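Local coordinates for putative capsid protein of prophage (Escherichia coli CFT073, PDB 3BQW) that probably serves as a major capsid protein of a prophage, a shell-building subunit of the phage major capsid protein E family, at residues T122-M125 and R126-I129; L139-N142 and A143-G147; K221-R224 and E225-L229; D300-A303 and V304-A308. All coordinates share one frame; numbering follows the deposited sequence.

Interaction 1 (T122-M125 and R126-I129); sequences TGNM and RRQI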
ATOM      1  N   THR A 122     -16.408   5.764 -14.559  1.00 22.94           N
ATOM      2  CA  THR A 122     -15.620   6.463 -13.561  1.00 23.17           C
ATOM      3  C   THR A 122     -15.683   5.736 -12.222  1.00 24.00           C
ATOM      4  O   THR A 122     -14.678   5.668 -11.480  1.00 23.51           O
ATOM      5  CB  THR A 122     -16.087   7.923 -13.391  1.00 23.88           C
ATOM      6  OG1 THR A 122     -17.503   7.980 -13.176  1.00 23.30           O
ATOM      7  CG2 THR A 122     -15.728   8.789 -14.640  1.00 21.68           C
ATOM      8  N   GLY A 123     -16.855   5.178 -11.907  1.00 23.89           N
ATOM      9  CA  GLY A 123     -17.005   4.375 -10.691  1.00 23.19           C
ATOM     10  C   GLY A 123     -16.095   3.161 -10.682  1.00 23.07           C
ATOM     11  O   GLY A 123     -15.473   2.848  -9.668  1.00 24.11           O
ATOM     12  N   ASN A 124     -16.024   2.467 -11.809  1.00 23.22           N
ATOM     13  CA  ASN A 124     -15.166   1.296 -11.958  1.00 23.01           C
ATOM     14  C   ASN A 124     -13.696   1.667 -12.053  1.00 22.68           C
ATOM     15  O   ASN A 124     -12.838   0.936 -11.548  1.00 23.05           O
ATOM     16  CB  ASN A 124     -15.605   0.441 -13.135  1.00 23.67           C
ATOM     17  CG  ASN A 124     -16.862  -0.369 -12.821  1.00 25.59           C
ATOM     18  OD1 ASN A 124     -16.840  -1.223 -11.962  1.00 26.44           O
ATOM     19  ND2 ASN A 124     -17.963  -0.075 -13.507  1.00 28.84           N
ATOM     20  N   MET A 125     -13.392   2.810 -12.646  1.00 22.38           N
ATOM     21  CA  MET A 125     -12.023   3.319 -12.635  1.00 22.14           C
ATOM     22  C   MET A 125     -11.545   3.553 -11.216  1.00 22.80           C
ATOM     23  O   MET A 125     -10.416   3.174 -10.883  1.00 22.63           O
ATOM     24  CB  MET A 125     -11.903   4.631 -13.429  1.00 22.68           C
ATOM     25  CG  MET A 125     -11.897   4.484 -14.961  1.00 23.58           C
ATOM     26  SD  MET A 125     -11.805   6.069 -15.859  1.00 19.74           S
ATOM     27  CE  MET A 125     -10.132   6.463 -15.392  1.00 17.38           C
ATOM     28  N   ARG A 126     -12.377   4.194 -10.386  1.00 23.35           N
ATOM     29  CA  ARG A 126     -12.026   4.440  -8.987  1.00 24.87           C
ATOM     30  C   ARG A 126     -11.780   3.141  -8.221  1.00 24.63           C
ATOM     31  O   ARG A 126     -10.895   3.065  -7.393  1.00 24.23           O
ATOM     32  CB  ARG A 126     -13.098   5.274  -8.253  1.00 24.53           C
ATOM     33  CG  ARG A 126     -13.114   6.757  -8.654  1.00 25.98           C
ATOM     34  CD  ARG A 126     -13.954   7.635  -7.713  1.00 27.69           C
ATOM     35  NE  ARG A 126     -15.260   7.075  -7.339  1.00 28.31           N
ATOM     36  CZ  ARG A 126     -16.381   7.199  -8.043  1.00 30.58           C
ATOM     37  NH1 ARG A 126     -16.410   7.867  -9.190  1.00 33.92           N
ATOM     38  NH2 ARG A 126     -17.499   6.642  -7.595  1.00 31.06           N
ATOM     39  N   ARG A 127     -12.587   2.136  -8.502  1.00 25.21           N
ATOM     40  CA  ARG A 127     -12.490   0.828  -7.853  1.00 26.71           C
ATOM     41  C   ARG A 127     -11.215   0.094  -8.309  1.00 25.40           C
ATOM     42  O   ARG A 127     -10.559  -0.579  -7.517  1.00 24.91           O
ATOM     43  CB  ARG A 127     -13.770   0.073  -8.211  1.00 27.12           C
ATOM     44  CG  ARG A 127     -13.905  -1.372  -7.845  1.00 30.51           C
ATOM     45  CD  ARG A 127     -15.329  -1.854  -8.278  1.00 32.39           C
ATOM     46  NE  ARG A 127     -16.367  -1.160  -7.497  1.00 36.67           N
ATOM     47  CZ  ARG A 127     -17.303  -0.322  -7.962  1.00 40.02           C
ATOM     48  NH1 ARG A 127     -17.440  -0.030  -9.262  1.00 41.50           N
ATOM     49  NH2 ARG A 127     -18.148   0.227  -7.097  1.00 40.21           N
ATOM     50  N   GLN A 128     -10.855   0.252  -9.583  1.00 23.75           N
ATOM     51  CA  GLN A 128      -9.616  -0.336 -10.105  1.00 23.34           C
ATOM     52  C   GLN A 128      -8.349   0.294  -9.505  1.00 23.10           C
ATOM     53  O   GLN A 128      -7.416  -0.397  -9.148  1.00 21.95           O
ATOM     54  CB  GLN A 128      -9.598  -0.287 -11.632  1.00 22.73           C
ATOM     55  CG  GLN A 128     -10.537  -1.300 -12.227  1.00 21.84           C
ATOM     56  CD  GLN A 128     -10.863  -1.018 -13.670  1.00 23.04           C
ATOM     57  OE1 GLN A 128     -10.236  -0.175 -14.317  1.00 22.97           O
ATOM     58  NE2 GLN A 128     -11.864  -1.711 -14.184  1.00 23.13           N
ATOM     59  N   ILE A 129      -8.332   1.613  -9.366  1.00 24.24           N
ATOM     60  CA  ILE A 129      -7.219   2.279  -8.676  1.00 23.58           C
ATOM     61  C   ILE A 129      -7.143   1.859  -7.202  1.00 23.94           C
ATOM     62  O   ILE A 129      -6.065   1.645  -6.677  1.00 24.31           O
ATOM     63  CB  ILE A 129      -7.319   3.809  -8.797  1.00 23.93           C
ATOM     64  CG1 ILE A 129      -7.207   4.232 -10.267  1.00 23.09           C
ATOM     65  CG2 ILE A 129      -6.234   4.490  -7.971  1.00 21.53           C
ATOM     66  CD1 ILE A 129      -5.952   3.817 -10.951  1.00 23.97           C
TER
HETATM   67  O   HOH W   1     -18.728   7.686 -10.768  1.00 40.20           O

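Interaction 2 (L139-N142 and A143-G147); sequences LAVN and AVTTG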
ATOM      1  N   LEU A 139       2.025  -5.070  -0.462  1.00 22.56           N
ATOM      2  CA  LEU A 139       3.432  -5.202  -0.730  1.00 21.38           C
ATOM      3  C   LEU A 139       4.265  -4.334   0.221  1.00 21.57           C
ATOM      4  O   LEU A 139       5.267  -4.788   0.707  1.00 21.61           O
ATOM      5  CB  LEU A 139       3.731  -4.849  -2.194  1.00 20.90           C
ATOM      6  CG  LEU A 139       3.307  -5.885  -3.237  1.00 20.59           C
ATOM      7  CD1 LEU A 139       3.479  -5.325  -4.667  1.00 20.93           C
ATOM      8  CD2 LEU A 139       4.051  -7.167  -3.062  1.00 18.74           C
ATOM      9  N   ALA A 140       3.843  -3.096   0.479  1.00 21.30           N
ATOM     10  CA  ALA A 140       4.542  -2.178   1.395  1.00 21.49           C
ATOM     11  C   ALA A 140       4.629  -2.701   2.847  1.00 22.02           C
ATOM     12  O   ALA A 140       5.713  -2.725   3.462  1.00 20.85           O
ATOM     13  CB  ALA A 140       3.864  -0.791   1.371  1.00 21.72           C
ATOM     14  N   VAL A 141       3.493  -3.137   3.380  1.00 22.05           N
ATOM     15  CA  VAL A 141       3.445  -3.635   4.728  1.00 22.65           C
ATOM     16  C   VAL A 141       4.257  -4.922   4.850  1.00 22.89           C
ATOM     17  O   VAL A 141       4.976  -5.112   5.813  1.00 23.94           O
ATOM     18  CB  VAL A 141       2.000  -3.879   5.230  1.00 22.77           C
ATOM     19  CG1 VAL A 141       2.036  -4.497   6.644  1.00 21.98           C
ATOM     20  CG2 VAL A 141       1.193  -2.576   5.229  1.00 22.91           C
ATOM     21  N   ASN A 142       4.139  -5.807   3.882  1.00 23.14           N
ATOM     22  CA  ASN A 142       4.964  -7.017   3.880  1.00 23.62           C
ATOM     23  C   ASN A 142       6.468  -6.728   3.844  1.00 22.39           C
ATOM     24  O   ASN A 142       7.235  -7.364   4.538  1.00 22.63           O
ATOM     25  CB  ASN A 142       4.553  -7.933   2.727  1.00 24.28           C
ATOM     26  CG  ASN A 142       3.177  -8.580   2.942  1.00 27.74           C
ATOM     27  OD1 ASN A 142       2.479  -8.282   3.891  1.00 31.96           O
ATOM     28  ND2 ASN A 142       2.782  -9.448   2.023  1.00 33.47           N
ATOM     29  N   ALA A 143       6.888  -5.770   3.037  1.00 22.20           N
ATOM     30  CA  ALA A 143       8.297  -5.413   2.958  1.00 22.59           C
ATOM     31  C   ALA A 143       8.812  -4.919   4.315  1.00 22.99           C
ATOM     32  O   ALA A 143       9.823  -5.384   4.798  1.00 23.50           O
ATOM     33  CB  ALA A 143       8.531  -4.366   1.876  1.00 21.98           C
ATOM     34  N   VAL A 144       8.084  -3.994   4.925  1.00 24.07           N
ATOM     35  CA  VAL A 144       8.453  -3.393   6.208  1.00 24.71           C
ATOM     36  C   VAL A 144       8.469  -4.425   7.330  1.00 24.96           C
ATOM     37  O   VAL A 144       9.365  -4.390   8.170  1.00 26.07           O
ATOM     38  CB  VAL A 144       7.475  -2.222   6.562  1.00 24.65           C
ATOM     39  CG1 VAL A 144       7.571  -1.827   8.044  1.00 25.92           C
ATOM     40  CG2 VAL A 144       7.741  -1.034   5.644  1.00 23.53           C
ATOM     41  N   THR A 145       7.501  -5.349   7.337  1.00 24.76           N
ATOM     42  CA  THR A 145       7.317  -6.256   8.469  1.00 24.24           C
ATOM     43  C   THR A 145       8.060  -7.588   8.350  1.00 24.92           C
ATOM     44  O   THR A 145       8.289  -8.261   9.357  1.00 24.89           O
ATOM     45  CB  THR A 145       5.820  -6.526   8.753  1.00 24.49           C
ATOM     46  OG1 THR A 145       5.193  -7.159   7.621  1.00 21.40           O
ATOM     47  CG2 THR A 145       5.089  -5.211   9.091  1.00 22.99           C
ATOM     48  N   THR A 146       8.392  -7.993   7.123  1.00 25.35           N
ATOM     49  CA  THR A 146       9.073  -9.277   6.882  1.00 24.73           C
ATOM     50  C   THR A 146      10.315  -9.144   6.008  1.00 24.92           C
ATOM     51  O   THR A 146      11.025 -10.113   5.829  1.00 25.23           O
ATOM     52  CB  THR A 146       8.141 -10.294   6.163  1.00 25.16           C
ATOM     53  OG1 THR A 146       7.906  -9.885   4.797  1.00 22.49           O
ATOM     54  CG2 THR A 146       6.808 -10.476   6.917  1.00 24.38           C
ATOM     55  N   GLY A 147      10.539  -7.970   5.421  1.00 25.34           N
ATOM     56  CA  GLY A 147      11.583  -7.773   4.411  1.00 25.29           C
ATOM     57  C   GLY A 147      11.354  -8.447   3.072  1.00 25.23           C
ATOM     58  O   GLY A 147      12.239  -8.416   2.217  1.00 25.35           O
TER

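Interaction 3 (K221-R224 and E225-L229); sequences KKFR and ELYDL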
ATOM      1  N   LYS A 221      -1.660   1.220  33.119  1.00 29.70           N
ATOM      2  CA  LYS A 221      -1.729   2.478  33.879  1.00 31.17           C
ATOM      3  C   LYS A 221      -0.534   3.412  33.603  1.00 31.29           C
ATOM      4  O   LYS A 221      -0.693   4.628  33.500  1.00 30.85           O
ATOM      5  CB  LYS A 221      -1.794   2.157  35.372  1.00 31.07           C
ATOM      6  CG  LYS A 221      -2.385   3.254  36.254  1.00 32.88           C
ATOM      7  CD  LYS A 221      -2.108   2.961  37.744  1.00 33.48           C
ATOM      8  CE  LYS A 221      -3.030   3.767  38.662  1.00 36.71           C
ATOM      9  NZ  LYS A 221      -4.419   3.204  38.755  1.00 38.44           N
ATOM     10  N   LYS A 222       0.658   2.829  33.483  1.00 32.04           N
ATOM     11  CA  LYS A 222       1.868   3.606  33.285  1.00 32.79           C
ATOM     12  C   LYS A 222       1.989   4.120  31.859  1.00 33.35           C
ATOM     13  O   LYS A 222       2.647   5.131  31.630  1.00 33.52           O
ATOM     14  CB  LYS A 222       3.112   2.799  33.685  1.00 33.07           C
ATOM     15  CG  LYS A 222       3.108   2.314  35.137  1.00 33.62           C
ATOM     16  CD  LYS A 222       2.894   3.448  36.114  1.00 34.64           C
ATOM     17  CE  LYS A 222       3.076   2.984  37.558  1.00 36.34           C
ATOM     18  NZ  LYS A 222       2.382   3.929  38.480  1.00 37.92           N
ATOM     19  N   PHE A 223       1.353   3.457  30.899  1.00 33.87           N
ATOM     20  CA  PHE A 223       1.216   4.063  29.583  1.00 34.32           C
ATOM     21  C   PHE A 223       0.264   5.266  29.639  1.00 34.91           C
ATOM     22  O   PHE A 223       0.578   6.320  29.095  1.00 34.20           O
ATOM     23  CB  PHE A 223       0.755   3.062  28.512  1.00 34.52           C
ATOM     24  CG  PHE A 223       0.210   3.724  27.293  1.00 33.93           C
ATOM     25  CD1 PHE A 223       1.063   4.340  26.394  1.00 34.68           C
ATOM     26  CD2 PHE A 223      -1.164   3.805  27.079  1.00 35.45           C
ATOM     27  CE1 PHE A 223       0.564   4.991  25.272  1.00 33.99           C
ATOM     28  CE2 PHE A 223      -1.674   4.451  25.948  1.00 34.25           C
ATOM     29  CZ  PHE A 223      -0.808   5.044  25.053  1.00 34.22           C
ATOM     30  N   ARG A 224      -0.885   5.103  30.296  1.00 36.09           N
ATOM     31  CA  ARG A 224      -1.903   6.168  30.379  1.00 37.55           C
ATOM     32  C   ARG A 224      -1.369   7.470  30.974  1.00 38.80           C
ATOM     33  O   ARG A 224      -1.740   8.556  30.548  1.00 38.32           O
ATOM     34  CB  ARG A 224      -3.076   5.718  31.233  1.00 37.62           C
ATOM     35  CG  ARG A 224      -3.773   4.485  30.737  1.00 39.23           C
ATOM     36  CD  ARG A 224      -4.902   4.110  31.690  1.00 40.88           C
ATOM     37  NE  ARG A 224      -5.680   3.001  31.155  1.00 42.11           N
ATOM     38  CZ  ARG A 224      -6.836   2.572  31.651  1.00 43.95           C
ATOM     39  NH1 ARG A 224      -7.391   3.163  32.705  1.00 44.74           N
ATOM     40  NH2 ARG A 224      -7.458   1.551  31.062  1.00 44.01           N
ATOM     41  N   GLU A 225      -0.518   7.337  31.992  1.00 40.82           N
ATOM     42  CA  GLU A 225       0.107   8.480  32.663  1.00 42.01           C
ATOM     43  C   GLU A 225       1.083   9.267  31.755  1.00 42.77           C
ATOM     44  O   GLU A 225       1.307  10.457  31.980  1.00 42.56           O
ATOM     45  CB  GLU A 225       0.816   7.992  33.931  1.00 42.09           C
ATOM     46  CG  GLU A 225      -0.156   7.474  35.027  1.00 42.72           C
ATOM     47  CD  GLU A 225       0.543   6.770  36.213  1.00 43.19           C
ATOM     48  OE1 GLU A 225       1.805   6.622  36.197  1.00 44.49           O
ATOM     49  OE2 GLU A 225      -0.182   6.365  37.164  1.00 43.18           O
ATOM     50  N   LEU A 226       1.663   8.603  30.750  1.00 43.79           N
ATOM     51  CA  LEU A 226       2.600   9.244  29.803  1.00 44.88           C
ATOM     52  C   LEU A 226       1.946   9.566  28.470  1.00 45.96           C
ATOM     53  O   LEU A 226       2.463  10.378  27.703  1.00 46.25           O
ATOM     54  CB  LEU A 226       3.804   8.332  29.529  1.00 44.91           C
ATOM     55  CG  LEU A 226       4.730   8.017  30.696  1.00 45.19           C
ATOM     56  CD1 LEU A 226       5.824   7.048  30.271  1.00 44.32           C
ATOM     57  CD2 LEU A 226       5.314   9.302  31.270  1.00 45.91           C
ATOM     58  N   TYR A 227       0.830   8.897  28.190  1.00 47.49           N
ATOM     59  CA  TYR A 227       0.072   9.059  26.939  1.00 48.61           C
ATOM     60  C   TYR A 227      -0.356  10.518  26.747  1.00 50.13           C
ATOM     61  O   TYR A 227      -1.072  11.084  27.579  1.00 50.50           O
ATOM     62  CB  TYR A 227      -1.150   8.106  26.955  1.00 48.18           C
ATOM     63  CG  TYR A 227      -2.165   8.239  25.827  1.00 47.27           C
ATOM     64  CD1 TYR A 227      -1.784   8.608  24.540  1.00 46.24           C
ATOM     65  CD2 TYR A 227      -3.509   7.946  26.054  1.00 46.32           C
ATOM     66  CE1 TYR A 227      -2.724   8.711  23.519  1.00 46.92           C
ATOM     67  CE2 TYR A 227      -4.460   8.049  25.044  1.00 46.23           C
ATOM     68  CZ  TYR A 227      -4.067   8.428  23.767  1.00 47.36           C
ATOM     69  OH  TYR A 227      -5.016   8.528  22.742  1.00 46.84           O
ATOM     70  N   ASP A 228       0.088  11.107  25.638  1.00 51.83           N
ATOM     71  CA  ASP A 228      -0.177  12.504  25.321  1.00 52.68           C
ATOM     72  C   ASP A 228      -1.138  12.581  24.141  1.00 53.50           C
ATOM     73  O   ASP A 228      -0.710  12.610  22.980  1.00 53.01           O
ATOM     74  CB  ASP A 228       1.144  13.198  25.004  1.00 52.89           C
ATOM     75  CG  ASP A 228       1.033  14.694  24.984  1.00 53.62           C
ATOM     76  OD1 ASP A 228      -0.093  15.229  24.845  1.00 53.56           O
ATOM     77  OD2 ASP A 228       2.101  15.331  25.100  1.00 55.09           O
ATOM     78  N   LEU A 229      -2.437  12.618  24.465  1.00 54.78           N
ATOM     79  CA  LEU A 229      -3.532  12.741  23.486  1.00 55.58           C
ATOM     80  C   LEU A 229      -3.420  13.980  22.579  1.00 56.63           C
ATOM     81  O   LEU A 229      -3.951  13.979  21.473  1.00 56.61           O
ATOM     82  CB  LEU A 229      -4.892  12.741  24.211  1.00 55.40           C
ATOM     83  CG  LEU A 229      -6.199  12.804  23.395  1.00 55.37           C
ATOM     84  CD1 LEU A 229      -6.410  11.551  22.548  1.00 55.44           C
ATOM     85  CD2 LEU A 229      -7.413  13.032  24.309  1.00 55.58           C
TER

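Interaction 4 (D300-A303 and V304-A308); sequences DQEA and VRTGA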
ATOM      1  N   ASP A 300       0.499  -2.728 -22.679  1.00 32.75           N
ATOM      2  CA  ASP A 300      -0.637  -2.736 -23.601  1.00 33.46           C
ATOM      3  C   ASP A 300      -0.273  -2.197 -24.994  1.00 34.53           C
ATOM      4  O   ASP A 300       0.352  -1.126 -25.114  1.00 34.55           O
ATOM      5  CB  ASP A 300      -1.764  -1.877 -23.012  1.00 33.20           C
ATOM      6  CG  ASP A 300      -3.019  -1.899 -23.860  1.00 32.44           C
ATOM      7  OD1 ASP A 300      -3.667  -2.968 -23.920  1.00 31.37           O
ATOM      8  OD2 ASP A 300      -3.351  -0.852 -24.446  1.00 28.84           O
ATOM      9  N   GLN A 301      -0.693  -2.916 -26.042  1.00 35.22           N
ATOM     10  CA  GLN A 301      -0.319  -2.535 -27.398  1.00 36.23           C
ATOM     11  C   GLN A 301      -0.714  -1.105 -27.728  1.00 35.86           C
ATOM     12  O   GLN A 301       0.048  -0.405 -28.388  1.00 35.79           O
ATOM     13  CB  GLN A 301      -0.868  -3.490 -28.472  1.00 36.27           C
ATOM     14  CG  GLN A 301      -0.265  -3.165 -29.863  1.00 37.82           C
ATOM     15  CD  GLN A 301      -0.692  -4.105 -30.986  1.00 38.17           C
ATOM     16  OE1 GLN A 301      -0.027  -5.112 -31.273  1.00 41.92           O
ATOM     17  NE2 GLN A 301      -1.785  -3.752 -31.663  1.00 40.12           N
ATOM     18  N   GLU A 302      -1.888  -0.664 -27.272  1.00 36.17           N
ATOM     19  CA  GLU A 302      -2.352   0.690 -27.596  1.00 36.32           C
ATOM     20  C   GLU A 302      -1.541   1.717 -26.823  1.00 35.83           C
ATOM     21  O   GLU A 302      -1.289   2.823 -27.314  1.00 36.13           O
ATOM     22  CB  GLU A 302      -3.847   0.850 -27.309  1.00 36.81           C
ATOM     23  CG  GLU A 302      -4.415   2.237 -27.611  1.00 39.39           C
ATOM     24  CD  GLU A 302      -4.485   2.592 -29.101  1.00 44.82           C
ATOM     25  OE1 GLU A 302      -4.284   1.703 -29.970  1.00 48.53           O
ATOM     26  OE2 GLU A 302      -4.755   3.783 -29.405  1.00 47.59           O
ATOM     27  N   ALA A 303      -1.149   1.360 -25.605  1.00 35.05           N
ATOM     28  CA  ALA A 303      -0.183   2.162 -24.856  1.00 34.89           C
ATOM     29  C   ALA A 303       1.141   2.206 -25.632  1.00 34.63           C
ATOM     30  O   ALA A 303       1.703   3.282 -25.845  1.00 33.75           O
ATOM     31  CB  ALA A 303       0.021   1.600 -23.440  1.00 33.93           C
ATOM     32  N   VAL A 304       1.618   1.038 -26.063  1.00 35.38           N
ATOM     33  CA  VAL A 304       2.879   0.953 -26.845  1.00 36.55           C
ATOM     34  C   VAL A 304       2.776   1.730 -28.174  1.00 37.14           C
ATOM     35  O   VAL A 304       3.647   2.550 -28.471  1.00 37.46           O
ATOM     36  CB  VAL A 304       3.352  -0.520 -27.102  1.00 36.15           C
ATOM     37  CG1 VAL A 304       4.493  -0.553 -28.098  1.00 36.20           C
ATOM     38  CG2 VAL A 304       3.782  -1.190 -25.813  1.00 36.36           C
ATOM     39  N   ARG A 305       1.702   1.499 -28.934  1.00 37.91           N
ATOM     40  CA  ARG A 305       1.460   2.216 -30.212  1.00 38.30           C
ATOM     41  C   ARG A 305       1.558   3.740 -30.082  1.00 37.58           C
ATOM     42  O   ARG A 305       2.167   4.402 -30.908  1.00 37.45           O
ATOM     43  CB  ARG A 305       0.055   1.951 -30.721  1.00 39.15           C
ATOM     44  CG  ARG A 305      -0.171   0.715 -31.550  1.00 41.92           C
ATOM     45  CD  ARG A 305      -1.273   0.977 -32.604  1.00 45.71           C
ATOM     46  NE  ARG A 305      -2.345   1.915 -32.185  1.00 49.01           N
ATOM     47  CZ  ARG A 305      -2.391   3.236 -32.457  1.00 50.86           C
ATOM     48  NH1 ARG A 305      -1.422   3.845 -33.140  1.00 52.41           N
ATOM     49  NH2 ARG A 305      -3.413   3.975 -32.028  1.00 50.35           N
ATOM     50  N   THR A 306       0.922   4.278 -29.038  1.00 36.70           N
ATOM     51  CA  THR A 306       0.720   5.722 -28.879  1.00 35.16           C
ATOM     52  C   THR A 306       1.801   6.384 -28.020  1.00 34.59           C
ATOM     53  O   THR A 306       1.678   7.558 -27.640  1.00 34.36           O
ATOM     54  CB  THR A 306      -0.656   5.976 -28.273  1.00 35.42           C
ATOM     55  OG1 THR A 306      -0.781   5.280 -27.018  1.00 34.49           O
ATOM     56  CG2 THR A 306      -1.727   5.463 -29.226  1.00 34.32           C
ATOM     57  N   GLY A 307       2.866   5.630 -27.735  1.00 33.69           N
ATOM     58  CA  GLY A 307       3.957   6.109 -26.887  1.00 33.37           C
ATOM     59  C   GLY A 307       3.536   6.534 -25.480  1.00 32.46           C
ATOM     60  O   GLY A 307       4.022   7.558 -24.980  1.00 32.19           O
ATOM     61  N   ALA A 308       2.631   5.769 -24.856  1.00 31.37           N
ATOM     62  CA  ALA A 308       2.114   6.100 -23.501  1.00 30.79           C
ATOM     63  C   ALA A 308       2.479   5.032 -22.421  1.00 30.51           C
ATOM     64  O   ALA A 308       1.766   4.847 -21.406  1.00 30.16           O
ATOM     65  CB  ALA A 308       0.624   6.317 -23.573  1.00 30.21           C
TER

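Interaction 1 (T122-M125 and R126-I129)
Arg127 meets Asn124 because two torsions bring their ends to the same flank of the helix: Arg127 carries CG opposite its backbone N (chi1 172°), and a bend at chi3 turns the guanidinium back over the preceding turn. Asn124 sends its amide beside its own backbone N, so the two side chains lie side by side and point the same way. Arg127 NH1 donates to Asn124 OD1 at 3.0 Å. The bond is far from ideal, since the donor stands above the amide carbonyl plane and the N-H...O angle is 140°; the amide and guanidinium planes are 64° apart. All this rides on helix 113-146, the long helix of this capsid-protein E family chain, whose i to i+4 ladder includes Ile129 N to Met125 O at 3.0 Å. Arg126, also bent at chi3, folds its guanidinium over Gly123, whose CA lies 3.5 Å above the plane toward the rim. With no side chain, Gly123 probably lets the guanidinium settle over its CA. A water at the guanidinium edge accepts from Arg126 NH1 (2.8 Å) and donates to Thr122 OG1 (2.7 Å). Thr122 OG1 itself bonds back to Met118 O, and Arg126 NH1 also bonds Tyr16 OH. On the inner side, the apolar Met125 and Ile129 pack on helix 10-17 and strand 327-338, while the Gln128 amide is held at both ends, OE1 by Thr331 OG1 and NE2 by Val329 O.

Interaction 2 (L139-N142 and A143-G147)
Two threonine hydroxyls turn back onto the carbonyls one turn earlier. Thr145 OG1 donates to Val141 O at 2.7 Å and Thr146 OG1 donates to Asn142 O at 2.6 Å. Each hydroxyl sits between its backbone N and carbonyl carbon (chi1 62° in Thr145, 70° in Thr146), a position from which it reaches the carbonyl four residues back. Each of these carbonyls also takes the usual backbone bond, Thr145 N to Val141 O at 3.0 Å and Thr146 N to Asn142 O at 2.9 Å. Amide and hydroxyl come from opposite faces of the carbonyl plane, so each oxygen is gripped by two donors. Threonine fits at 145 because its short hydroxyl serves the backbone while its methyl remains available for packing. Thr146 OG1 has a further partner in Lys148 N, just past the helix.

The apolar contact is lighter: Thr145 CG2 lies 4.0 Å from Val141 CG1, the two side chains passing at a slant. Small and branched residues suit this buried face, where Ala140, Val141 and Val144 meet Phe31 of helix 30-35, and Val144 and Thr145 touch Val283 of strand 281-285.

Gly147, with positive phi, leaves the helical conformation and bonds through its backbone to Trp163. This is the C-terminal end of helix 113-146, a last helical turn in which two threonine hydroxyls double the i to i+4 backbone bonds before a glycine hands the chain to strand 148-151 of an antiparallel sheet.

Interaction 3 (K221-R224 and E225-L229)
Phe223 and Tyr227 set their rings nearly parallel, with planes at 19°, but slide them so far apart that they barely overlap; the centroids are 5.0 Å from each other. What lies over the Phe223 face is instead Tyr227 CB, a CH-pi contact with the carbon 3.9 Å from the ring centroid and displaced toward the rim. Phe223 CZ comes to 3.6 Å from Tyr227 CG, which it meets obliquely. Both rings leave the backbone opposite their own N (chi1 162° and 173°), and with these torsions the Phe223 ring reaches Tyr227 CB and the near end of its ring. Phenylalanine suits the buried place, where it also touches Pro189, whereas tyrosine reaches farther: its ring meets Trp214 edge-to-face and its OH bonds to Lys251 O.

Lys222 and Glu225 run side by side in the same direction. A bend at chi2 carries the lysine chain along the extended glutamate, and Lys222 NZ forms a salt bridge with Glu225 OE1 at 3.6 Å. Lys222 CD is nearer still to that oxygen, at 3.4 Å. Lys221 crosses Glu225 at a slant, its methylenes near OE2.

Behind these side chains Phe223 O accepts from both Leu226 N (3.0 Å) and Tyr227 N (2.7 Å). At this exposed site the long salt bridge is probably only a modest attraction; Lys221 NZ, too far from Glu225 for contact and in a long, weak ion pair with Glu185, may add a little through space. The more sheltered aromatic pair draws mainly on dispersion and hydrophobic contact.

Interaction 4 (D300-A303 and V304-A308)
The short helix 301-305 is carried by backbone bonds, Val304 N to Asp300 O (2.7 Å) and Arg305 N to Gln301 O (2.6 Å), and then unwinds at Thr306. Arg305 grips Glu302 side-on with two nitrogens, one to each oxygen: NE to OE1 at 3.0 Å and NH2 to OE2 at 3.0 Å. The two flat groups are not coplanar, their planes standing 59° apart, so NE meets OE1 from above the carboxylate while NH2 approaches OE2 on its syn side but tilted out of the carboxylate plane. Bends at chi2 and chi3 of the arginine and at chi2 of the glutamate (69°) let the long chains close on each other across less than one turn. The paired charges suit a place where Arg305 is exposed and Glu302 also lies against Tyr314 and Lys316.

Thr306 OG1 donates to Glu302 O within the carbonyl plane at 2.5 Å, a very short bond whose exact length is uncertain, and Thr306 N adds a second bond from above it. The threonine methyl meanwhile lies near Glu302 OE2.

At the start, Asp300 is the N-cap: its OD2 accepts weakly from Glu302 N and Ala303 N, and its carboxylate also forms a salt bridge with Lys316 of strand 314-319. Small, buried Ala303 packs on Tyr314. At the other end Ala308 N returns to Ala303 O at 2.8 Å and Gly307 N to Val304 O at 3.3 Å, with Gly307 supplying the positive phi: a Schellman motif closing an aspartate-capped helix.

In the fold
Interactions 1 and 2 belong to the same helix, 113-146, with centres about 26 Å apart; the first lies in its earlier part, against helix 10-17 and strand 327-338, and the second at its C-terminal end, nearer the middle of the chain. Interaction 4 is about 21 Å from interaction 1 between centres, and strand 314-319, on which it packs, pairs with strand 327-338, which interaction 1 touches. Interaction 3 lies on the opposite side of the chain's centre from interaction 4, about 56 Å away between centres. None of the four touches another. Interactions 3 and 4 are at the surface, whereas interaction 2 is buried.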